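Local coordinates for protein cytosol aminopeptidase (Coxiella burnetii, PDB 3IJ3) that probably removes N-terminal residues from peptides as a manganese-dependent metalloaminopeptidase of the M17 family, and forms a six-chain assembly, at residues K203-E208 with L232-W237; F37-P42 with L85-L90; L400-P405 with A431-Q436; G223-R228 with S309-P314. All blocks are in the same frame, centred on the assembly; numbering follows the deposited sequence.

Contact 1: K203-E208 with L232-W237; sequences KVKIIE and LIDLKW. With SO4 (sulfate ion), chain G.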
loop_
_atom_site.group_PDB
_atom_site.type_symbol
_atom_site.label_atom_id
_atom_site.label_comp_id
_atom_site.label_asym_id
_atom_site.label_seq_id
_atom_site.Cartn_x
_atom_site.Cartn_y
_atom_site.Cartn_z
ATOM N N LYS A 203 -13.776 20.377 43.845
ATOM C CA LYS A 203 -13.516 21.638 43.159
ATOM C C LYS A 203 -12.935 21.326 41.778
ATOM O O LYS A 203 -12.177 20.366 41.633
ATOM C CB LYS A 203 -12.528 22.547 43.956
ATOM C CG LYS A 203 -11.086 22.037 44.001
ATOM C CD LYS A 203 -9.948 23.102 44.312
ATOM C CE LYS A 203 -9.614 23.295 45.749
ATOM N NZ LYS A 203 -8.378 24.149 45.860
ATOM N N VAL A 204 -13.319 22.106 40.782
ATOM C CA VAL A 204 -12.824 21.926 39.425
ATOM C C VAL A 204 -12.361 23.252 38.845
ATOM O O VAL A 204 -13.080 24.268 38.907
ATOM C CB VAL A 204 -13.901 21.347 38.487
ATOM C CG1 VAL A 204 -13.322 21.112 37.075
ATOM C CG2 VAL A 204 -14.467 20.046 39.051
ATOM N N LYS A 205 -11.163 23.221 38.270
ATOM C CA LYS A 205 -10.551 24.344 37.597
ATOM C C LYS A 205 -10.377 23.909 36.136
ATOM O O LYS A 205 -9.954 22.797 35.887
ATOM C CB LYS A 205 -9.158 24.615 38.233
ATOM C CG LYS A 205 -8.292 25.570 37.468
ATOM C CD LYS A 205 -7.062 25.997 38.260
ATOM C CE LYS A 205 -6.093 24.899 38.532
ATOM N NZ LYS A 205 -4.894 25.479 39.209
ATOM N N ILE A 206 -10.711 24.786 35.195
ATOM C CA ILE A 206 -10.522 24.530 33.769
ATOM C C ILE A 206 -9.501 25.541 33.266
ATOM O O ILE A 206 -9.712 26.762 33.392
ATOM C CB ILE A 206 -11.819 24.721 32.987
ATOM C CG1 ILE A 206 -12.950 23.860 33.567
ATOM C CG2 ILE A 206 -11.595 24.450 31.484
ATOM C CD1 ILE A 206 -12.696 22.383 33.539
ATOM N N ILE A 207 -8.393 25.025 32.740
ATOM C CA ILE A 207 -7.330 25.847 32.194
ATOM C C ILE A 207 -7.541 25.855 30.672
ATOM O O ILE A 207 -7.516 24.814 30.022
ATOM C CB ILE A 207 -5.931 25.339 32.575
ATOM C CG1 ILE A 207 -5.810 25.257 34.107
ATOM C CG2 ILE A 207 -4.830 26.267 31.965
ATOM C CD1 ILE A 207 -4.407 24.839 34.608
ATOM N N GLU A 208 -7.789 27.051 30.124
ATOM C CA GLU A 208 -8.086 27.251 28.674
ATOM C C GLU A 208 -7.274 28.349 27.990
ATOM O O GLU A 208 -6.460 29.030 28.613
ATOM C CB GLU A 208 -9.547 27.727 28.518
ATOM C CG GLU A 208 -10.639 26.843 29.083
ATOM C CD GLU A 208 -12.016 27.511 28.995
ATOM O OE1 GLU A 208 -12.387 28.058 27.914
ATOM O OE2 GLU A 208 -12.738 27.482 30.009
ATOM N N LEU A 232 -7.336 22.013 29.933
ATOM C CA LEU A 232 -6.890 21.102 30.966
ATOM C C LEU A 232 -7.907 21.165 32.091
ATOM O O LEU A 232 -8.258 22.247 32.567
ATOM C CB LEU A 232 -5.505 21.469 31.494
ATOM C CG LEU A 232 -4.987 20.659 32.684
ATOM C CD1 LEU A 232 -4.766 19.177 32.321
ATOM C CD2 LEU A 232 -3.718 21.280 33.207
ATOM N N ILE A 233 -8.424 20.007 32.459
ATOM C CA ILE A 233 -9.376 19.868 33.575
ATOM C C ILE A 233 -8.573 19.440 34.814
ATOM O O ILE A 233 -7.837 18.462 34.743
ATOM C CB ILE A 233 -10.413 18.776 33.251
ATOM C CG1 ILE A 233 -11.153 19.115 31.968
ATOM C CG2 ILE A 233 -11.419 18.584 34.427
ATOM C CD1 ILE A 233 -11.778 17.890 31.287
ATOM N N ASP A 234 -8.786 20.120 35.949
ATOM C CA ASP A 234 -8.054 19.876 37.207
ATOM C C ASP A 234 -9.050 19.845 38.360
ATOM O O ASP A 234 -9.579 20.885 38.749
ATOM C CB ASP A 234 -7.020 20.998 37.379
ATOM C CG ASP A 234 -6.054 20.801 38.569
ATOM O OD1 ASP A 234 -6.168 19.823 39.315
ATOM O OD2 ASP A 234 -5.137 21.669 38.734
ATOM N N LEU A 235 -9.366 18.645 38.831
ATOM C CA LEU A 235 -10.305 18.437 39.932
ATOM C C LEU A 235 -9.585 18.046 41.206
ATOM O O LEU A 235 -8.615 17.264 41.166
ATOM C CB LEU A 235 -11.344 17.360 39.557
ATOM C CG LEU A 235 -12.323 16.825 40.636
ATOM C CD1 LEU A 235 -13.565 16.187 40.006
ATOM C CD2 LEU A 235 -11.634 15.799 41.570
ATOM N N LYS A 236 -10.054 18.574 42.345
ATOM C CA LYS A 236 -9.502 18.221 43.647
ATOM C C LYS A 236 -10.611 17.904 44.646
ATOM O O LYS A 236 -11.670 18.524 44.640
ATOM C CB LYS A 236 -8.593 19.312 44.224
ATOM C CG LYS A 236 -7.287 19.430 43.476
ATOM C CD LYS A 236 -6.329 20.446 44.073
ATOM C CE LYS A 236 -4.934 20.254 43.456
ATOM N NZ LYS A 236 -3.902 21.168 44.035
ATOM N N TRP A 237 -10.326 16.947 45.516
ATOM C CA TRP A 237 -11.261 16.520 46.556
ATOM C C TRP A 237 -10.530 15.897 47.717
ATOM O O TRP A 237 -9.478 15.305 47.549
ATOM C CB TRP A 237 -12.230 15.476 45.966
ATOM C CG TRP A 237 -13.135 14.758 46.922
ATOM C CD1 TRP A 237 -14.419 15.066 47.192
ATOM C CD2 TRP A 237 -12.826 13.587 47.703
ATOM N NE1 TRP A 237 -14.947 14.178 48.104
ATOM C CE2 TRP A 237 -13.993 13.249 48.420
ATOM C CE3 TRP A 237 -11.692 12.778 47.841
ATOM C CZ2 TRP A 237 -14.051 12.147 49.293
ATOM C CZ3 TRP A 237 -11.740 11.695 48.708
ATOM C CH2 TRP A 237 -12.915 11.383 49.419
HETATM S S SO4 G . -4.512 22.884 46.885
HETATM O O1 SO4 G . -5.811 23.328 46.391
HETATM O O2 SO4 G . -4.454 23.056 48.334
HETATM O O3 SO4 G . -4.331 21.476 46.577
HETATM O O4 SO4 G . -3.442 23.666 46.276
HETATM O O HOH W 1 -3.374 23.166 37.283
#
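Asp234 OD2 has three partners: Arg297 on the next strand, a water and, at longer range, Lys205. The two strands, 203-208 and 232-237, form an antiparallel ladder at the border of the large mixed sheet of the catalytic domain, with 203-208 joined to the rest through 231-237. Lys205 runs alongside Asp234 and bends at chi3 (66°), which lays its CE 3.4 Å from Asp234 OD2; the ammonium itself is farther off, NZ to OD2 3.8 Å, a long salt bridge. The water donates to OD2 at 2.7 Å and takes only a weak bond from Lys205 NZ, while Arg297 supplies the stronger charge partner.

Backbone pairs hold the register. Lys203 and Lys236, Lys205 and Asp234, and Ile207 and Leu232 each exchange two hydrogen bonds; the straightest, Ile207 N to Leu232 O, measures 2.8 Å at 174°. Between them Val204 faces Leu235 and Ile206 faces Ile233 as non-hydrogen-bonded pairs. Their side chains share the face covered by helix 186-200, where Ile206 CD1 reaches Ile233 CG1 at 3.9 Å.

On the other face Lys203 and Lys236 run side by side to a sulfate, probably from the crystallisation liquor, Lys236 extended and Lys203 bent at chi3. Arg295 also binds this sulfate, and Lys236 NZ also pairs with Glu349. Lys203 NZ donates to sulfate O1 at 2.7 Å and Lys236 NZ to sulfate O3 at 2.6 Å.

Contact 2: F37-P42 with L85-L90; sequences FIPIQP and LQRVLL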
loop_
_atom_site.group_PDB
_atom_site.type_symbol
_atom_site.label_atom_id
_atom_site.label_comp_id
_atom_site.label_asym_id
_atom_site.label_seq_id
_atom_site.Cartn_x
_atom_site.Cartn_y
_atom_site.Cartn_z
ATOM N N PHE A 37 -39.916 -13.866 43.975
ATOM C CA PHE A 37 -39.024 -13.687 42.828
ATOM C C PHE A 37 -38.691 -15.052 42.218
ATOM O O PHE A 37 -38.713 -16.050 42.918
ATOM C CB PHE A 37 -37.711 -13.029 43.230
ATOM C CG PHE A 37 -37.836 -11.630 43.751
ATOM C CD1 PHE A 37 -38.609 -10.693 43.099
ATOM C CD2 PHE A 37 -37.062 -11.219 44.833
ATOM C CE1 PHE A 37 -38.679 -9.371 43.572
ATOM C CE2 PHE A 37 -37.126 -9.907 45.301
ATOM C CZ PHE A 37 -37.930 -8.990 44.665
ATOM N N ILE A 38 -38.340 -15.078 40.922
ATOM C CA ILE A 38 -37.949 -16.313 40.215
ATOM C C ILE A 38 -36.451 -16.577 40.425
ATOM O O ILE A 38 -35.608 -15.729 40.072
ATOM C CB ILE A 38 -38.215 -16.187 38.704
ATOM C CG1 ILE A 38 -39.681 -15.846 38.444
ATOM C CG2 ILE A 38 -37.798 -17.483 37.953
ATOM C CD1 ILE A 38 -39.962 -15.347 37.027
ATOM N N PRO A 39 -36.097 -17.718 41.038
ATOM C CA PRO A 39 -34.676 -17.972 41.241
ATOM C C PRO A 39 -33.900 -18.306 39.966
ATOM O O PRO A 39 -34.420 -18.981 39.074
ATOM C CB PRO A 39 -34.661 -19.177 42.187
ATOM C CG PRO A 39 -35.961 -19.903 41.898
ATOM C CD PRO A 39 -36.948 -18.782 41.615
ATOM N N ILE A 40 -32.671 -17.784 39.894
ATOM C CA ILE A 40 -31.707 -18.092 38.840
ATOM C C ILE A 40 -30.612 -18.851 39.579
ATOM O O ILE A 40 -30.042 -18.346 40.553
ATOM C CB ILE A 40 -31.131 -16.849 38.187
ATOM C CG1 ILE A 40 -32.241 -16.063 37.474
ATOM C CG2 ILE A 40 -30.057 -17.240 37.209
ATOM C CD1 ILE A 40 -31.755 -14.705 36.899
ATOM N N GLN A 41 -30.305 -20.052 39.114
ATOM C CA GLN A 41 -29.324 -20.903 39.781
ATOM C C GLN A 41 -28.207 -21.347 38.842
ATOM O O GLN A 41 -28.486 -21.926 37.800
ATOM C CB GLN A 41 -30.045 -22.141 40.322
ATOM C CG GLN A 41 -29.145 -23.189 41.009
ATOM C CD GLN A 41 -29.927 -24.352 41.548
ATOM O OE1 GLN A 41 -31.168 -24.360 41.502
ATOM N NE2 GLN A 41 -29.213 -25.365 42.055
ATOM N N PRO A 42 -26.939 -21.095 39.218
ATOM C CA PRO A 42 -25.861 -21.559 38.353
ATOM C C PRO A 42 -25.734 -23.082 38.410
ATOM O O PRO A 42 -26.038 -23.712 39.439
ATOM C CB PRO A 42 -24.614 -20.879 38.941
ATOM C CG PRO A 42 -24.929 -20.747 40.382
ATOM C CD PRO A 42 -26.413 -20.451 40.437
ATOM N N LEU A 85 -43.167 -19.337 35.204
ATOM C CA LEU A 85 -41.755 -19.710 35.354
ATOM C C LEU A 85 -41.418 -20.015 36.825
ATOM O O LEU A 85 -41.642 -19.184 37.714
ATOM C CB LEU A 85 -40.868 -18.583 34.789
ATOM C CG LEU A 85 -39.370 -18.770 34.518
ATOM C CD1 LEU A 85 -39.123 -19.872 33.518
ATOM C CD2 LEU A 85 -38.736 -17.476 33.991
ATOM N N GLN A 86 -40.859 -21.197 37.061
ATOM C CA GLN A 86 -40.494 -21.659 38.392
ATOM C C GLN A 86 -39.038 -21.274 38.745
ATOM O O GLN A 86 -38.750 -20.848 39.866
ATOM C CB GLN A 86 -40.592 -23.202 38.418
ATOM C CG GLN A 86 -40.155 -23.875 39.714
ATOM C CD GLN A 86 -40.126 -25.404 39.618
ATOM O OE1 GLN A 86 -39.184 -26.028 40.071
ATOM N NE2 GLN A 86 -41.132 -25.995 38.994
ATOM N N ARG A 87 -38.142 -21.436 37.780
ATOM C CA ARG A 87 -36.697 -21.264 38.006
ATOM C C ARG A 87 -35.959 -21.236 36.719
ATOM O O ARG A 87 -36.425 -21.771 35.723
ATOM C CB ARG A 87 -36.187 -22.481 38.823
ATOM C CG ARG A 87 -34.654 -22.686 38.949
ATOM C CD ARG A 87 -34.327 -23.961 39.787
ATOM N NE ARG A 87 -35.028 -23.905 41.063
ATOM C CZ ARG A 87 -34.579 -23.305 42.167
ATOM N NH1 ARG A 87 -33.373 -22.734 42.214
ATOM N NH2 ARG A 87 -35.344 -23.301 43.249
ATOM N N VAL A 88 -34.789 -20.607 36.722
ATOM C CA VAL A 88 -33.949 -20.613 35.546
ATOM C C VAL A 88 -32.579 -21.173 35.924
ATOM O O VAL A 88 -31.937 -20.696 36.866
ATOM C CB VAL A 88 -33.793 -19.215 34.912
ATOM C CG1 VAL A 88 -32.801 -19.253 33.722
ATOM C CG2 VAL A 88 -35.158 -18.684 34.441
ATOM N N LEU A 89 -32.144 -22.214 35.231
ATOM C CA LEU A 89 -30.794 -22.732 35.438
ATOM C C LEU A 89 -29.885 -22.016 34.444
ATOM O O LEU A 89 -30.258 -21.818 33.292
ATOM C CB LEU A 89 -30.699 -24.243 35.183
ATOM C CG LEU A 89 -31.640 -25.115 35.991
ATOM C CD1 LEU A 89 -31.527 -26.595 35.522
ATOM C CD2 LEU A 89 -31.318 -24.948 37.453
ATOM N N LEU A 90 -28.713 -21.598 34.899
ATOM C CA LEU A 90 -27.701 -20.963 34.043
ATOM C C LEU A 90 -26.436 -21.829 34.029
ATOM O O LEU A 90 -25.814 -22.065 35.069
ATOM C CB LEU A 90 -27.337 -19.554 34.556
ATOM C CG LEU A 90 -26.165 -18.836 33.881
ATOM C CD1 LEU A 90 -26.485 -18.483 32.410
ATOM C CD2 LEU A 90 -25.746 -17.581 34.712
#
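Ile38 opens the pairing by laying its CD1 across Leu85 at about a right angle, 3.9 Å from Leu85 CD2 in the conformer modelled here, while its CG2 rests near the Arg87 backbone. Pro39 follows with its ring across the Arg87 side chain: Pro39 CG sits over the centre of one guanidinium face, 3.7 Å from Arg87 CZ. A bend at chi3 (-53°) turns the arginine's end back over this ring. Pro39 O meanwhile accepts from Val88 N at 2.9 Å, the first rung of the parallel ladder. Ile40 pairs with Val88, and its CA lies 3.3 Å from Val88 O in a CA-H...O contact. Gln41 takes part at both ends: its N donates to Val88 O, its O accepts from Leu90 N, and its extended side chain brings OE1 to 2.8 Å from Arg87 NH1, with the amide and guanidinium planes 83° apart. Pro42 pairs with Leu90, its CA meeting Leu90 O in a further CA-H...O contact.

These are neighbouring strands of the mixed sheet in the N-terminal domain. Strand 111-114 flanks 38-43, and the antiparallel strand 75-79 borders 85-91, where Gln86 and Arg87 face Ile78 in a classic beta bulge. Trp51 of helix 48-52 packs against Gln41, Arg87 and Leu89.

Contact 3: L400-P405 with A431-Q436; sequences LPLFQP and AALFLQ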
loop_
_atom_site.group_PDB
_atom_site.type_symbol
_atom_site.label_atom_id
_atom_site.label_comp_id
_atom_site.label_asym_id
_atom_site.label_seq_id
_atom_site.Cartn_x
_atom_site.Cartn_y
_atom_site.Cartn_z
ATOM N N LEU A 400 4.453 -4.502 31.530
ATOM C CA LEU A 400 5.438 -4.358 30.457
ATOM C C LEU A 400 6.569 -3.505 31.047
ATOM O O LEU A 400 6.355 -2.756 31.992
ATOM C CB LEU A 400 4.846 -3.757 29.187
ATOM C CG LEU A 400 3.859 -4.670 28.437
ATOM C CD1 LEU A 400 3.350 -3.925 27.169
ATOM C CD2 LEU A 400 4.469 -5.998 28.053
ATOM N N PRO A 401 7.768 -3.606 30.474
ATOM C CA PRO A 401 8.918 -2.937 31.075
ATOM C C PRO A 401 9.273 -1.534 30.623
ATOM O O PRO A 401 9.099 -1.180 29.443
ATOM C CB PRO A 401 10.070 -3.863 30.655
ATOM C CG PRO A 401 9.657 -4.300 29.256
ATOM C CD PRO A 401 8.167 -4.505 29.358
ATOM N N LEU A 402 9.802 -0.743 31.557
ATOM C CA LEU A 402 10.378 0.562 31.229
ATOM C C LEU A 402 11.849 0.194 30.934
ATOM O O LEU A 402 12.749 0.380 31.781
ATOM C CB LEU A 402 10.204 1.550 32.385
ATOM C CG LEU A 402 8.805 2.074 32.644
ATOM C CD1 LEU A 402 8.662 2.712 34.026
ATOM C CD2 LEU A 402 8.374 3.051 31.552
ATOM N N PHE A 403 12.070 -0.412 29.751
ATOM C CA PHE A 403 13.374 -0.942 29.344
ATOM C C PHE A 403 14.288 0.210 28.939
ATOM O O PHE A 403 14.190 0.735 27.844
ATOM C CB PHE A 403 13.194 -1.962 28.239
ATOM C CG PHE A 403 14.407 -2.767 27.948
ATOM C CD1 PHE A 403 14.952 -3.593 28.916
ATOM C CD2 PHE A 403 14.996 -2.748 26.692
ATOM C CE1 PHE A 403 16.073 -4.350 28.650
ATOM C CE2 PHE A 403 16.122 -3.509 26.423
ATOM C CZ PHE A 403 16.661 -4.303 27.393
ATOM N N GLN A 404 15.197 0.550 29.841
ATOM C CA GLN A 404 16.014 1.760 29.705
ATOM C C GLN A 404 16.860 1.885 28.432
ATOM O O GLN A 404 16.986 2.994 27.939
ATOM C CB GLN A 404 16.837 2.010 30.976
ATOM C CG GLN A 404 15.951 2.158 32.242
ATOM C CD GLN A 404 15.076 3.397 32.193
ATOM O OE1 GLN A 404 15.582 4.512 32.110
ATOM N NE2 GLN A 404 13.768 3.210 32.270
ATOM N N PRO A 405 17.415 0.769 27.895
ATOM C CA PRO A 405 18.184 0.925 26.651
ATOM C C PRO A 405 17.394 1.509 25.496
ATOM O O PRO A 405 17.981 2.145 24.591
ATOM C CB PRO A 405 18.659 -0.519 26.347
ATOM C CG PRO A 405 18.744 -1.157 27.715
ATOM C CD PRO A 405 17.528 -0.604 28.423
ATOM N N ALA A 431 6.192 4.654 24.299
ATOM C CA ALA A 431 5.322 5.681 24.866
ATOM C C ALA A 431 5.515 5.871 26.374
ATOM O O ALA A 431 5.559 6.999 26.902
ATOM C CB ALA A 431 3.873 5.393 24.561
ATOM N N ALA A 432 5.605 4.746 27.069
ATOM C CA ALA A 432 5.803 4.732 28.497
ATOM C C ALA A 432 7.158 5.328 28.855
ATOM O O ALA A 432 7.257 6.080 29.838
ATOM C CB ALA A 432 5.671 3.274 29.038
ATOM N N LEU A 433 8.201 5.008 28.083
ATOM C CA LEU A 433 9.551 5.566 28.357
ATOM C C LEU A 433 9.550 7.056 28.118
ATOM O O LEU A 433 10.265 7.800 28.781
ATOM C CB LEU A 433 10.671 4.965 27.487
ATOM C CG LEU A 433 11.217 3.595 27.755
ATOM C CD1 LEU A 433 12.169 3.187 26.590
ATOM C CD2 LEU A 433 11.900 3.511 29.123
ATOM N N PHE A 434 8.774 7.497 27.131
ATOM C CA PHE A 434 8.653 8.923 26.869
ATOM C C PHE A 434 8.102 9.630 28.138
ATOM O O PHE A 434 8.683 10.572 28.649
ATOM C CB PHE A 434 7.718 9.181 25.684
ATOM C CG PHE A 434 7.497 10.642 25.414
ATOM C CD1 PHE A 434 8.356 11.354 24.556
ATOM C CD2 PHE A 434 6.480 11.316 26.038
ATOM C CE1 PHE A 434 8.162 12.721 24.323
ATOM C CE2 PHE A 434 6.277 12.679 25.819
ATOM C CZ PHE A 434 7.124 13.392 24.955
ATOM N N LEU A 435 6.983 9.141 28.637
ATOM C CA LEU A 435 6.347 9.711 29.809
ATOM C C LEU A 435 7.252 9.694 31.047
ATOM O O LEU A 435 7.204 10.613 31.867
ATOM C CB LEU A 435 5.021 9.001 30.097
ATOM C CG LEU A 435 3.898 9.189 29.044
ATOM C CD1 LEU A 435 2.744 8.231 29.338
ATOM C CD2 LEU A 435 3.437 10.608 29.047
ATOM N N GLN A 436 8.091 8.661 31.171
ATOM C CA GLN A 436 8.979 8.544 32.295
ATOM C C GLN A 436 9.938 9.727 32.378
ATOM O O GLN A 436 10.415 10.044 33.452
ATOM C CB GLN A 436 9.761 7.235 32.249
ATOM C CG GLN A 436 10.596 6.990 33.478
ATOM C CD GLN A 436 11.263 5.639 33.470
ATOM O OE1 GLN A 436 11.604 5.098 32.403
ATOM N NE2 GLN A 436 11.486 5.092 34.656
#
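Two torsions set up the meeting of Gln404 and Gln436: a bend at chi2 (-66°) folds the Gln404 amide back toward its own loop, while Gln436 sends CG anti to its backbone N (chi1 -174°) and stretches out from the helix. The result is a side-chain bridge between a loop with an inverse gamma turn centred on Leu402 and helix 427-436 of the catalytic domain. Gln404 NE2 donates to Gln436 OE1 at 2.9 Å with a nearly straight N-H, and OE1 lies practically in the Gln404 amide plane although the two amides stand 83° apart. The same NE2 spends its other hydrogen on Leu402 O, at 3.0 Å, approaching from above that carbonyl's plane. Both N-H groups of this amide are thus committed, one to the loop's own backbone and one to the helix. Gln404 OE1 takes a hydrogen bond from a tetraethylene glycol, probably left by the crystallisation liquor, and Gln436 NE2 has a weak one to Asp441.

Beside the amides the contact is made by leucine methyls. Leu402 lies against the helix with two of them: CD2 touches Ala432 CB at 3.7 Å, and CD1 lies as close to Gln436 NE2. Phe376 of strand 374-377 touches both Leu402 and Ala432. Leu433 reaches the loop with both methyls, CD2 against Leu402 C and CD1 3.4 Å from Phe403 O.

Contact 4: G223-R228 with S309-P314; sequences GRAGSR and SRSYRP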
loop_
_atom_site.group_PDB
_atom_site.type_symbol
_atom_site.label_atom_id
_atom_site.label_comp_id
_atom_site.label_asym_id
_atom_site.label_seq_id
_atom_site.Cartn_x
_atom_site.Cartn_y
_atom_site.Cartn_z
ATOM N N GLY A 223 -3.670 20.338 20.449
ATOM C CA GLY A 223 -5.053 20.662 20.187
ATOM C C GLY A 223 -5.394 21.927 19.458
ATOM O O GLY A 223 -6.566 22.134 19.150
ATOM N N ARG A 224 -4.402 22.716 19.057
ATOM C CA ARG A 224 -4.703 24.031 18.504
ATOM C C ARG A 224 -5.393 24.047 17.149
ATOM O O ARG A 224 -6.019 25.044 16.821
ATOM C CB ARG A 224 -3.460 24.890 18.454
ATOM C CG ARG A 224 -2.546 24.459 17.408
ATOM C CD ARG A 224 -1.216 25.237 17.442
ATOM N NE ARG A 224 -0.572 24.998 16.171
ATOM C CZ ARG A 224 0.736 24.914 15.958
ATOM N NH1 ARG A 224 1.620 25.009 16.960
ATOM N NH2 ARG A 224 1.159 24.655 14.725
ATOM N N ALA A 225 -5.294 22.955 16.378
ATOM C CA ALA A 225 -5.900 22.878 15.061
ATOM C C ALA A 225 -7.376 22.563 15.088
ATOM O O ALA A 225 -8.050 22.776 14.101
ATOM C CB ALA A 225 -5.169 21.821 14.188
ATOM N N GLY A 226 -7.894 22.076 16.205
ATOM C CA GLY A 226 -9.324 21.710 16.247
ATOM C C GLY A 226 -10.262 22.910 16.322
ATOM O O GLY A 226 -9.879 23.983 16.793
ATOM N N SER A 227 -11.482 22.750 15.822
ATOM C CA SER A 227 -12.454 23.839 15.884
ATOM C C SER A 227 -12.929 24.011 17.327
ATOM O O SER A 227 -13.538 25.039 17.660
ATOM C CB SER A 227 -13.658 23.594 14.959
ATOM O OG SER A 227 -14.262 22.367 15.266
ATOM N N ARG A 228 -12.689 23.004 18.157
ATOM C CA ARG A 228 -13.049 23.050 19.572
ATOM C C ARG A 228 -11.737 23.138 20.341
ATOM O O ARG A 228 -10.949 22.191 20.329
ATOM C CB ARG A 228 -13.869 21.836 19.941
ATOM C CG ARG A 228 -15.137 21.828 19.102
ATOM C CD ARG A 228 -15.942 20.640 19.333
ATOM N NE ARG A 228 -15.190 19.411 19.083
ATOM C CZ ARG A 228 -15.707 18.200 19.259
ATOM N NH1 ARG A 228 -16.947 18.095 19.670
ATOM N NH2 ARG A 228 -14.981 17.108 19.045
ATOM N N SER A 309 -5.519 24.061 8.956
ATOM C CA SER A 309 -4.509 25.103 8.722
ATOM C C SER A 309 -3.527 25.293 9.873
ATOM O O SER A 309 -2.388 25.636 9.631
ATOM C CB SER A 309 -5.160 26.444 8.417
ATOM O OG SER A 309 -5.882 26.973 9.519
ATOM N N ARG A 310 -3.974 25.077 11.104
ATOM C CA ARG A 310 -3.121 25.293 12.298
ATOM C C ARG A 310 -2.424 24.044 12.858
ATOM O O ARG A 310 -1.732 24.125 13.894
ATOM C CB ARG A 310 -3.955 25.923 13.416
ATOM C CG ARG A 310 -4.539 27.273 13.062
ATOM C CD ARG A 310 -5.376 27.860 14.209
ATOM N NE ARG A 310 -6.453 26.965 14.682
ATOM C CZ ARG A 310 -7.713 26.942 14.227
ATOM N NH1 ARG A 310 -8.125 27.762 13.263
ATOM N NH2 ARG A 310 -8.577 26.086 14.755
ATOM N N SER A 311 -2.538 22.903 12.163
ATOM C CA SER A 311 -1.930 21.672 12.654
ATOM C C SER A 311 -0.423 21.743 12.965
ATOM O O SER A 311 0.376 22.250 12.137
ATOM C CB SER A 311 -2.128 20.546 11.625
ATOM O OG SER A 311 -3.493 20.132 11.564
ATOM N N TYR A 312 -0.050 21.222 14.133
ATOM C CA TYR A 312 1.364 21.082 14.500
ATOM C C TYR A 312 1.959 20.050 13.504
ATOM O O TYR A 312 1.258 19.163 12.983
ATOM C CB TYR A 312 1.540 20.779 15.990
ATOM C CG TYR A 312 1.378 19.359 16.478
ATOM C CD1 TYR A 312 2.264 18.840 17.398
ATOM C CD2 TYR A 312 0.328 18.525 16.059
ATOM C CE1 TYR A 312 2.144 17.554 17.889
ATOM C CE2 TYR A 312 0.205 17.218 16.543
ATOM C CZ TYR A 312 1.114 16.737 17.469
ATOM O OH TYR A 312 1.049 15.456 17.977
ATOM N N ARG A 313 3.243 20.189 13.218
ATOM C CA ARG A 313 3.848 19.468 12.131
ATOM C C ARG A 313 5.019 18.577 12.481
ATOM O O ARG A 313 5.705 18.800 13.477
ATOM C CB ARG A 313 4.447 20.507 11.163
ATOM C CG ARG A 313 3.554 21.694 10.827
ATOM C CD ARG A 313 4.392 22.868 10.279
ATOM N NE ARG A 313 3.617 24.094 10.090
ATOM C CZ ARG A 313 3.335 24.969 11.065
ATOM N NH1 ARG A 313 3.781 24.790 12.319
ATOM N NH2 ARG A 313 2.608 26.036 10.792
ATOM N N PRO A 314 5.288 17.596 11.610
ATOM C CA PRO A 314 6.510 16.798 11.762
ATOM C C PRO A 314 7.681 17.741 11.727
ATOM O O PRO A 314 7.730 18.630 10.874
ATOM C CB PRO A 314 6.501 15.900 10.531
ATOM C CG PRO A 314 5.018 15.736 10.196
ATOM C CD PRO A 314 4.354 17.045 10.613
HETATM O O HOH W 2 -6.749 24.293 11.947
#
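The Arg224 guanidinium has Tyr312 on one face, with CB offset toward the rim, and Arg310 O at its edge; the Arg310 guanidinium has a water over the centre of one face, with Arg224 O and Gly226 O at its edge. The two arginines trade bonds to each other's backbone. Arg224 NE donates to Arg310 O at 2.7 Å, close to the guanidinium plane, and NH2 adds a weak bond to the same oxygen. In return Arg310 NE reaches Arg224 O at 2.9 Å with an almost straight N-H (173°), the acceptor lying in the guanidinium plane; its NH2 adds weak bonds to Arg224 O and Gly226 O. A bend at chi3 (-55°) in Arg310 turns the edge of its guanidinium to these two carbonyls.

The backbone here is a type I beta turn, Gly223 to Gly226, following helix 217-223, and it meets the loop between strands 295-305 and 317-319 in the catalytic domain. The water donates to Ala225 O and accepts from Arg310 N, tying the loops once more. Ala225 CB packs 3.5 Å from Ser311 N.

Neighbouring subunits reach this junction. Arg224 NH2 and Arg313 NH1 come within 3.6 Å of each other, and Glu182 of a neighbouring subunit makes salt bridges with both; Arg313 NH1 also pairs with Asp316.

Contacts 1, 3 and 4 all belong to the catalytic domain, whereas contact 2 lies in the N-terminal domain, its centre about 48 Å from that of contact 1 and 57 Å from that of contact 4. Contacts 1 and 4 interlock along the chain: 223-228 leads into strand 231-237, and strand 295-305, which pairs with that strand, leads into 309-314, although their centres are about 23 Å apart. Contacts 3 and 4 approach to about 9 Å between nearest atoms. Contact 4 comes near the metal site of Lys250, Asp255, Asp273 and Glu334: the Tyr312 side chain is about 8 Å from the bound lithium and touches Glu334.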